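Adenosine monophosphate-protein transferase FICD homolog (Caenorhabditis elegans, PDB 5JJ6) belongs to the Fic/DOC family, with a largely helical Fido-domain chain that assembles as two subunits. Local coordinates at residues D75-Y84 and H319-P328; N176-F187 and E207-A216. All coordinates share one frame; numbering follows the deposited sequence.

Contact 1 (D75-Y84 and H319-P328); sequences DQCYVKALAY and HVANLGDLRP
Arg327 and Asp75 meet in a salt bridge, with NH2 of Arg327 donating to OD1 of Asp75 at 2.7 Å. The oxygen offers its syn lone pair, but it sits tilted from the guanidinium plane, and the two flat groups stand 70° apart. That guanidinium also grips Asp325 side-on, NE to OD1 and NH2 to OD2, both close to its own plane, so its rotation is fixed and NH2 serves two carboxylates. Asp75 OD2 turns to Thr98 on helix 89-120.

Gln76 adds a bond from an uncharged donor, NE2 to Asp325 OD2 at 2.9 Å. A bend at chi2 (-58°) swings its amide toward this oxygen, which Arg327 NH2 approaches from the opposite carboxylate face. Asp325 is itself a helix cap: its OD1 accepts from Arg327 N at the start of helix 327-346. Just before it, Gly324, at positive phi, forms a Schellman motif with the last turn of the preceding helix.

A methyl of Val79, CG2, lies at the guanidinium edge, 3.5 Å from Arg327 NH2. The apolar contacts come further along helix 71-84, where Leu323 CB packs on Ala83 CB at 4.0 Å and Leu323 CD1 touches Tyr84 CE1 at 3.7 Å. Separately, Tyr84 OH comes to the edge of the His319 ring, 3.2 Å from CE1.

Contact 2 (N176-F187 and E207-A216); sequences NEVIGMDAALRF and EMHRRVLGNA
With chi1 at 172°, Phe187 swings its ring beside its own carbonyl carbon, while Arg211 runs extended from CG to NE; together these torsions lay the guanidinium over one face of the ring. The two residues sit at one end of a nearly antiparallel helix pair of the Fic/DOC fold, whose short segments run at 154° with axes only 6.9 Å apart. The stack is nearly flat, planes 16° apart, and Arg211 CZ lies 4.6 Å from the Phe187 ring centroid in an off-centre cation-pi contact. Glu207 steadies the guanidinium by accepting from Arg211 NH1 at OE1, 2.7 Å away and in the guanidinium plane. Met208 CG approaches the ring at its edge, 3.9 Å from Phe187 CD2.

Small residues allow the close approach in the middle. Gly180, lacking a side chain, sets its backbone against the carbonyls of Arg211 and Val212, and Ala184 CB packs against Val212 CG2 at 3.6 Å. Met181 SD adds to that patch, lying alongside Val212, and continues to Leu290 of helix 284-297.

At the other end, Asn176 and Asn215 cross at about a right angle beside the second subunit: the side-chain amide of Asn176 bonds to Asn176 of that subunit, and Asn215 O accepts from its Asn215 ND2. Between the helices a water donates to Asn176 O at 2.6 Å and to Val212 O at 2.9 Å, and accepts from Ala216 N at 3.1 Å.

In the fold
From the N terminus, the chain passes through helices 16-26, 37-50 and 55-67 before helix 71-84 supplies the early side of contact 1, then continues through helices 89-120, 127-148 and 154-162 to helix 172-191. There contact 2 closes a short loop of 19 residues by bringing back helix 202-213. The chain runs on through helices 239-254, 263-277, 284-297 and 311-321 before residues 319-328 return to helix 71-84, closing a loop of 234 residues that wholly encloses the smaller one. The two contacts lie on opposite sides of the chain's centre, centres 34 Å apart. Contact 1 ties the N-terminal helices to the C-terminal ones; contact 2 joins two helices that border the second subunit.

Contact 1 (D75-Y84 and H319-P328)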
# COMPACT_ATOMS: atom_id res chain seq x y z
N ASP B 75 4.05 -18.56 42.34
CA ASP B 75 3.06 -17.50 42.32
C ASP B 75 2.25 -17.52 41.01
O ASP B 75 1.03 -17.37 41.02
CB ASP B 75 3.73 -16.15 42.52
CG ASP B 75 2.79 -15.00 42.34
OD1 ASP B 75 2.58 -14.58 41.17
OD2 ASP B 75 2.26 -14.50 43.35
N GLN B 76 2.92 -17.73 39.88
CA GLN B 76 2.22 -17.83 38.59
C GLN B 76 1.19 -18.98 38.53
O GLN B 76 0.08 -18.81 38.00
CB GLN B 76 3.24 -17.93 37.46
CG GLN B 76 3.71 -16.56 37.10
CD GLN B 76 2.55 -15.68 36.67
OE1 GLN B 76 1.86 -16.00 35.71
NE2 GLN B 76 2.31 -14.60 37.40
N CYS B 77 1.60 -20.14 39.05
CA CYS B 77 0.67 -21.26 39.21
C CYS B 77 -0.56 -20.87 40.03
O CYS B 77 -1.70 -21.18 39.64
CB CYS B 77 1.37 -22.45 39.87
SG CYS B 77 2.52 -23.35 38.82
N TYR B 78 -0.35 -20.23 41.19
CA TYR B 78 -1.49 -19.87 42.04
C TYR B 78 -2.41 -18.87 41.34
O TYR B 78 -3.63 -18.98 41.42
CB TYR B 78 -1.02 -19.29 43.37
CG TYR B 78 -0.10 -20.20 44.15
CD1 TYR B 78 -0.25 -21.58 44.10
CD2 TYR B 78 0.92 -19.68 44.94
CE1 TYR B 78 0.59 -22.41 44.81
CE2 TYR B 78 1.76 -20.50 45.65
CZ TYR B 78 1.60 -21.86 45.58
OH TYR B 78 2.44 -22.68 46.27
N VAL B 79 -1.81 -17.91 40.64
CA VAL B 79 -2.60 -16.91 39.93
C VAL B 79 -3.48 -17.56 38.86
O VAL B 79 -4.67 -17.23 38.74
CB VAL B 79 -1.71 -15.83 39.28
CG1 VAL B 79 -2.56 -14.90 38.41
CG2 VAL B 79 -0.95 -15.04 40.35
N LYS B 80 -2.90 -18.50 38.10
CA LYS B 80 -3.70 -19.23 37.11
C LYS B 80 -4.81 -20.09 37.74
O LYS B 80 -5.94 -20.13 37.23
CB LYS B 80 -2.81 -20.10 36.23
CG LYS B 80 -2.36 -19.36 34.97
CD LYS B 80 -1.24 -20.04 34.22
CE LYS B 80 -1.74 -21.10 33.26
NZ LYS B 80 -0.62 -21.44 32.32
N ALA B 81 -4.49 -20.78 38.84
CA ALA B 81 -5.48 -21.58 39.52
C ALA B 81 -6.66 -20.72 39.98
O ALA B 81 -7.82 -21.07 39.80
CB ALA B 81 -4.87 -22.30 40.69
N LEU B 82 -6.35 -19.58 40.57
CA LEU B 82 -7.43 -18.73 41.05
C LEU B 82 -8.21 -18.15 39.88
O LEU B 82 -9.42 -17.95 39.97
CB LEU B 82 -6.89 -17.63 41.95
CG LEU B 82 -7.87 -16.57 42.45
CD1 LEU B 82 -8.96 -17.16 43.36
CD2 LEU B 82 -7.10 -15.44 43.14
N ALA B 83 -7.54 -17.91 38.75
CA ALA B 83 -8.24 -17.28 37.63
C ALA B 83 -9.19 -18.24 36.94
O ALA B 83 -10.28 -17.86 36.52
CB ALA B 83 -7.25 -16.71 36.63
N TYR B 84 -8.78 -19.51 36.85
CA TYR B 84 -9.58 -20.54 36.21
C TYR B 84 -10.72 -21.00 37.10
O TYR B 84 -11.71 -21.54 36.63
CB TYR B 84 -8.73 -21.76 35.84
CG TYR B 84 -7.69 -21.48 34.77
CD1 TYR B 84 -7.78 -20.35 33.97
CD2 TYR B 84 -6.66 -22.38 34.52
CE1 TYR B 84 -6.84 -20.10 33.00
CE2 TYR B 84 -5.72 -22.14 33.56
CZ TYR B 84 -5.82 -21.00 32.80
OH TYR B 84 -4.89 -20.74 31.81
N HIS B 319 -1.39 -14.00 27.42
CA HIS B 319 -2.48 -14.84 27.90
C HIS B 319 -2.79 -14.48 29.35
O HIS B 319 -3.95 -14.21 29.70
CB HIS B 319 -2.10 -16.32 27.76
CG HIS B 319 -3.01 -17.28 28.45
ND1 HIS B 319 -2.63 -18.57 28.74
CD2 HIS B 319 -4.27 -17.14 28.94
CE1 HIS B 319 -3.62 -19.19 29.36
NE2 HIS B 319 -4.62 -18.34 29.50
N VAL B 320 -1.73 -14.40 30.15
CA VAL B 320 -1.88 -14.14 31.56
C VAL B 320 -2.40 -12.73 31.77
O VAL B 320 -3.08 -12.46 32.76
CB VAL B 320 -0.58 -14.35 32.31
CG1 VAL B 320 -0.76 -14.15 33.83
CG2 VAL B 320 -0.07 -15.74 32.03
N ALA B 321 -2.13 -11.84 30.82
CA ALA B 321 -2.60 -10.48 31.00
C ALA B 321 -4.11 -10.48 30.98
O ALA B 321 -4.75 -9.74 31.73
CB ALA B 321 -2.04 -9.55 29.95
N ASN B 322 -4.68 -11.37 30.18
CA ASN B 322 -6.12 -11.38 30.04
C ASN B 322 -6.77 -12.05 31.24
O ASN B 322 -8.00 -12.04 31.37
CB ASN B 322 -6.51 -12.10 28.76
CG ASN B 322 -5.87 -11.49 27.52
OD1 ASN B 322 -5.42 -12.21 26.65
ND2 ASN B 322 -5.81 -10.16 27.45
N LEU B 323 -5.95 -12.61 32.12
CA LEU B 323 -6.48 -13.20 33.34
C LEU B 323 -6.39 -12.18 34.47
O LEU B 323 -6.85 -12.43 35.59
CB LEU B 323 -5.72 -14.49 33.70
CG LEU B 323 -5.83 -15.63 32.67
CD1 LEU B 323 -5.02 -16.86 33.10
CD2 LEU B 323 -7.28 -15.99 32.36
N GLY B 324 -5.83 -11.02 34.16
CA GLY B 324 -5.73 -9.92 35.10
C GLY B 324 -4.33 -9.60 35.57
O GLY B 324 -4.13 -8.66 36.34
N ASP B 325 -3.36 -10.36 35.07
CA ASP B 325 -1.99 -10.22 35.54
C ASP B 325 -1.00 -9.76 34.46
O ASP B 325 -0.59 -10.53 33.59
CB ASP B 325 -1.54 -11.54 36.15
CG ASP B 325 -0.25 -11.42 36.89
OD1 ASP B 325 0.22 -10.27 37.01
OD2 ASP B 325 0.28 -12.46 37.37
N LEU B 326 -0.62 -8.49 34.53
CA LEU B 326 0.29 -7.91 33.56
C LEU B 326 1.75 -8.15 33.92
O LEU B 326 2.64 -7.69 33.23
CB LEU B 326 0.03 -6.42 33.40
CG LEU B 326 -0.91 -6.13 32.25
CD1 LEU B 326 -1.25 -4.68 32.16
CD2 LEU B 326 -0.28 -6.60 30.93
N ARG B 327 2.00 -8.82 35.03
CA ARG B 327 3.37 -8.94 35.51
C ARG B 327 4.25 -9.82 34.62
O ARG B 327 5.38 -9.43 34.32
CB ARG B 327 3.40 -9.44 36.97
CG ARG B 327 2.71 -8.48 37.97
CD ARG B 327 2.65 -9.10 39.34
NE ARG B 327 1.99 -10.40 39.26
CZ ARG B 327 2.03 -11.33 40.20
NH1 ARG B 327 2.73 -11.12 41.30
NH2 ARG B 327 1.41 -12.48 40.02
N PRO B 328 3.75 -10.99 34.18
CA PRO B 328 4.60 -11.79 33.29
C PRO B 328 5.06 -11.03 32.04
O PRO B 328 6.23 -11.14 31.65
CB PRO B 328 3.70 -12.96 32.90
CG PRO B 328 2.78 -13.11 34.03
CD PRO B 328 2.51 -11.71 34.52

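Contact 2 (N176-F187 and E207-A216)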
# COMPACT_ATOMS: atom_id res chain seq x y z
N ASN B 176 6.38 -6.39 0.92
CA ASN B 176 5.74 -5.13 1.27
C ASN B 176 5.62 -4.89 2.78
O ASN B 176 5.68 -3.74 3.23
CB ASN B 176 4.36 -5.05 0.63
CG ASN B 176 4.42 -4.57 -0.79
OD1 ASN B 176 5.43 -4.01 -1.23
ND2 ASN B 176 3.33 -4.79 -1.53
N GLU B 177 5.44 -5.97 3.55
CA GLU B 177 5.42 -5.89 5.00
C GLU B 177 6.78 -5.49 5.56
O GLU B 177 6.87 -4.62 6.42
CB GLU B 177 4.98 -7.22 5.60
CG GLU B 177 3.47 -7.42 5.57
CD GLU B 177 3.04 -8.84 5.95
OE1 GLU B 177 3.90 -9.66 6.38
OE2 GLU B 177 1.82 -9.13 5.82
N VAL B 178 7.83 -6.11 5.04
CA VAL B 178 9.18 -5.76 5.46
C VAL B 178 9.45 -4.28 5.20
O VAL B 178 9.83 -3.52 6.11
CB VAL B 178 10.22 -6.64 4.73
CG1 VAL B 178 11.62 -6.10 4.89
CG2 VAL B 178 10.15 -8.06 5.26
N ILE B 179 9.21 -3.86 3.96
CA ILE B 179 9.43 -2.47 3.55
C ILE B 179 8.62 -1.47 4.39
O ILE B 179 9.17 -0.49 4.90
CB ILE B 179 9.13 -2.29 2.05
CG1 ILE B 179 10.22 -3.01 1.23
CG2 ILE B 179 9.15 -0.83 1.67
CD1 ILE B 179 9.73 -3.65 -0.06
N GLY B 180 7.33 -1.74 4.53
CA GLY B 180 6.46 -0.94 5.37
C GLY B 180 6.94 -0.80 6.80
O GLY B 180 6.97 0.31 7.34
N MET B 181 7.31 -1.91 7.44
CA MET B 181 7.79 -1.84 8.81
C MET B 181 9.03 -0.97 8.91
O MET B 181 9.13 -0.12 9.80
CB MET B 181 8.12 -3.22 9.37
CG MET B 181 7.17 -3.71 10.47
SD MET B 181 6.89 -2.62 11.91
CE MET B 181 8.55 -2.09 12.26
N ASP B 182 9.97 -1.17 7.99
CA ASP B 182 11.18 -0.36 7.96
C ASP B 182 10.82 1.12 7.89
O ASP B 182 11.40 1.95 8.59
CB ASP B 182 12.06 -0.79 6.78
CG ASP B 182 13.35 0.01 6.67
OD1 ASP B 182 14.22 -0.14 7.55
OD2 ASP B 182 13.49 0.78 5.69
N ALA B 183 9.85 1.45 7.04
CA ALA B 183 9.37 2.82 6.92
C ALA B 183 8.87 3.36 8.26
O ALA B 183 9.26 4.45 8.71
CB ALA B 183 8.27 2.91 5.88
N ALA B 184 7.98 2.59 8.90
CA ALA B 184 7.42 2.97 10.18
C ALA B 184 8.52 3.21 11.22
O ALA B 184 8.47 4.19 11.96
CB ALA B 184 6.45 1.91 10.67
N LEU B 185 9.49 2.32 11.27
CA LEU B 185 10.58 2.42 12.23
C LEU B 185 11.41 3.69 12.00
O LEU B 185 11.77 4.39 12.96
CB LEU B 185 11.46 1.17 12.17
CG LEU B 185 12.50 1.01 13.28
CD1 LEU B 185 11.85 1.11 14.65
CD2 LEU B 185 13.19 -0.31 13.14
N ARG B 186 11.72 3.97 10.74
CA ARG B 186 12.51 5.15 10.40
C ARG B 186 11.75 6.41 10.82
O ARG B 186 12.34 7.35 11.34
CB ARG B 186 12.87 5.18 8.90
CG ARG B 186 14.22 4.50 8.59
CD ARG B 186 14.66 4.55 7.12
NE ARG B 186 13.63 4.07 6.19
CZ ARG B 186 12.80 4.88 5.53
NH1 ARG B 186 12.88 6.20 5.70
NH2 ARG B 186 11.88 4.37 4.70
N PHE B 187 10.45 6.40 10.58
CA PHE B 187 9.58 7.50 10.97
C PHE B 187 9.62 7.71 12.48
O PHE B 187 9.69 8.84 12.98
CB PHE B 187 8.16 7.22 10.53
CG PHE B 187 7.18 8.20 11.04
CD1 PHE B 187 7.19 9.51 10.60
CD2 PHE B 187 6.25 7.83 12.00
CE1 PHE B 187 6.27 10.43 11.08
CE2 PHE B 187 5.33 8.74 12.49
CZ PHE B 187 5.34 10.05 12.03
N GLU B 207 0.14 7.56 11.97
CA GLU B 207 1.21 7.67 10.98
C GLU B 207 2.09 6.45 11.01
O GLU B 207 2.54 5.98 9.96
CB GLU B 207 2.06 8.92 11.21
CG GLU B 207 1.42 10.19 10.70
CD GLU B 207 0.90 10.04 9.28
OE1 GLU B 207 1.72 9.77 8.37
OE2 GLU B 207 -0.33 10.17 9.09
N MET B 208 2.34 5.96 12.21
CA MET B 208 3.08 4.71 12.32
C MET B 208 2.32 3.57 11.64
O MET B 208 2.92 2.78 10.92
CB MET B 208 3.37 4.38 13.77
CG MET B 208 4.62 5.06 14.28
SD MET B 208 5.14 4.43 15.88
CE MET B 208 3.66 4.71 16.86
N HIS B 209 1.00 3.49 11.85
CA HIS B 209 0.22 2.42 11.21
C HIS B 209 0.18 2.59 9.69
O HIS B 209 0.17 1.61 8.94
CB HIS B 209 -1.20 2.38 11.76
CG HIS B 209 -2.02 1.26 11.22
ND1 HIS B 209 -2.97 1.44 10.23
CD2 HIS B 209 -2.05 -0.06 11.53
CE1 HIS B 209 -3.53 0.28 9.95
NE2 HIS B 209 -3.00 -0.65 10.72
N ARG B 210 0.14 3.84 9.26
CA ARG B 210 0.02 4.16 7.85
C ARG B 210 1.30 3.71 7.18
O ARG B 210 1.29 3.23 6.05
CB ARG B 210 -0.24 5.66 7.65
CG ARG B 210 -0.35 6.10 6.22
CD ARG B 210 -1.13 7.41 6.05
NE ARG B 210 -1.75 7.45 4.72
CZ ARG B 210 -3.06 7.52 4.49
NH1 ARG B 210 -3.91 7.59 5.52
NH2 ARG B 210 -3.53 7.53 3.25
N ARG B 211 2.41 3.82 7.89
CA ARG B 211 3.65 3.30 7.33
C ARG B 211 3.82 1.77 7.49
O ARG B 211 4.38 1.10 6.61
CB ARG B 211 4.83 4.06 7.92
CG ARG B 211 4.90 5.44 7.30
CD ARG B 211 5.86 6.38 7.99
NE ARG B 211 6.05 7.60 7.20
CZ ARG B 211 5.17 8.59 7.14
NH1 ARG B 211 4.03 8.52 7.83
NH2 ARG B 211 5.42 9.67 6.40
N VAL B 212 3.33 1.22 8.60
CA VAL B 212 3.36 -0.23 8.83
C VAL B 212 2.63 -0.96 7.71
O VAL B 212 3.14 -1.96 7.18
CB VAL B 212 2.72 -0.62 10.19
CG1 VAL B 212 2.35 -2.09 10.21
CG2 VAL B 212 3.67 -0.33 11.32
N LEU B 213 1.43 -0.50 7.37
CA LEU B 213 0.59 -1.22 6.42
C LEU B 213 0.55 -0.59 5.03
O LEU B 213 -0.10 -1.12 4.13
CB LEU B 213 -0.84 -1.35 6.94
CG LEU B 213 -1.13 -2.53 7.86
CD1 LEU B 213 -2.61 -2.78 7.87
CD2 LEU B 213 -0.35 -3.75 7.40
N GLY B 214 1.21 0.56 4.87
CA GLY B 214 1.16 1.31 3.63
C GLY B 214 1.36 0.52 2.34
O GLY B 214 0.51 0.55 1.44
N ASN B 215 2.50 -0.14 2.22
CA ASN B 215 2.77 -0.93 1.04
C ASN B 215 1.95 -2.21 0.96
O ASN B 215 1.43 -2.56 -0.09
CB ASN B 215 4.26 -1.26 0.96
CG ASN B 215 5.13 -0.03 1.01
OD1 ASN B 215 5.55 0.41 2.08
ND2 ASN B 215 5.39 0.55 -0.15
N ALA B 216 1.80 -2.91 2.08
CA ALA B 216 1.15 -4.22 2.06
C ALA B 216 -0.35 -4.11 1.86
O ALA B 216 -0.94 -4.91 1.14
CB ALA B 216 1.46 -4.98 3.34
O HOH W 1 3.74 -2.52 4.44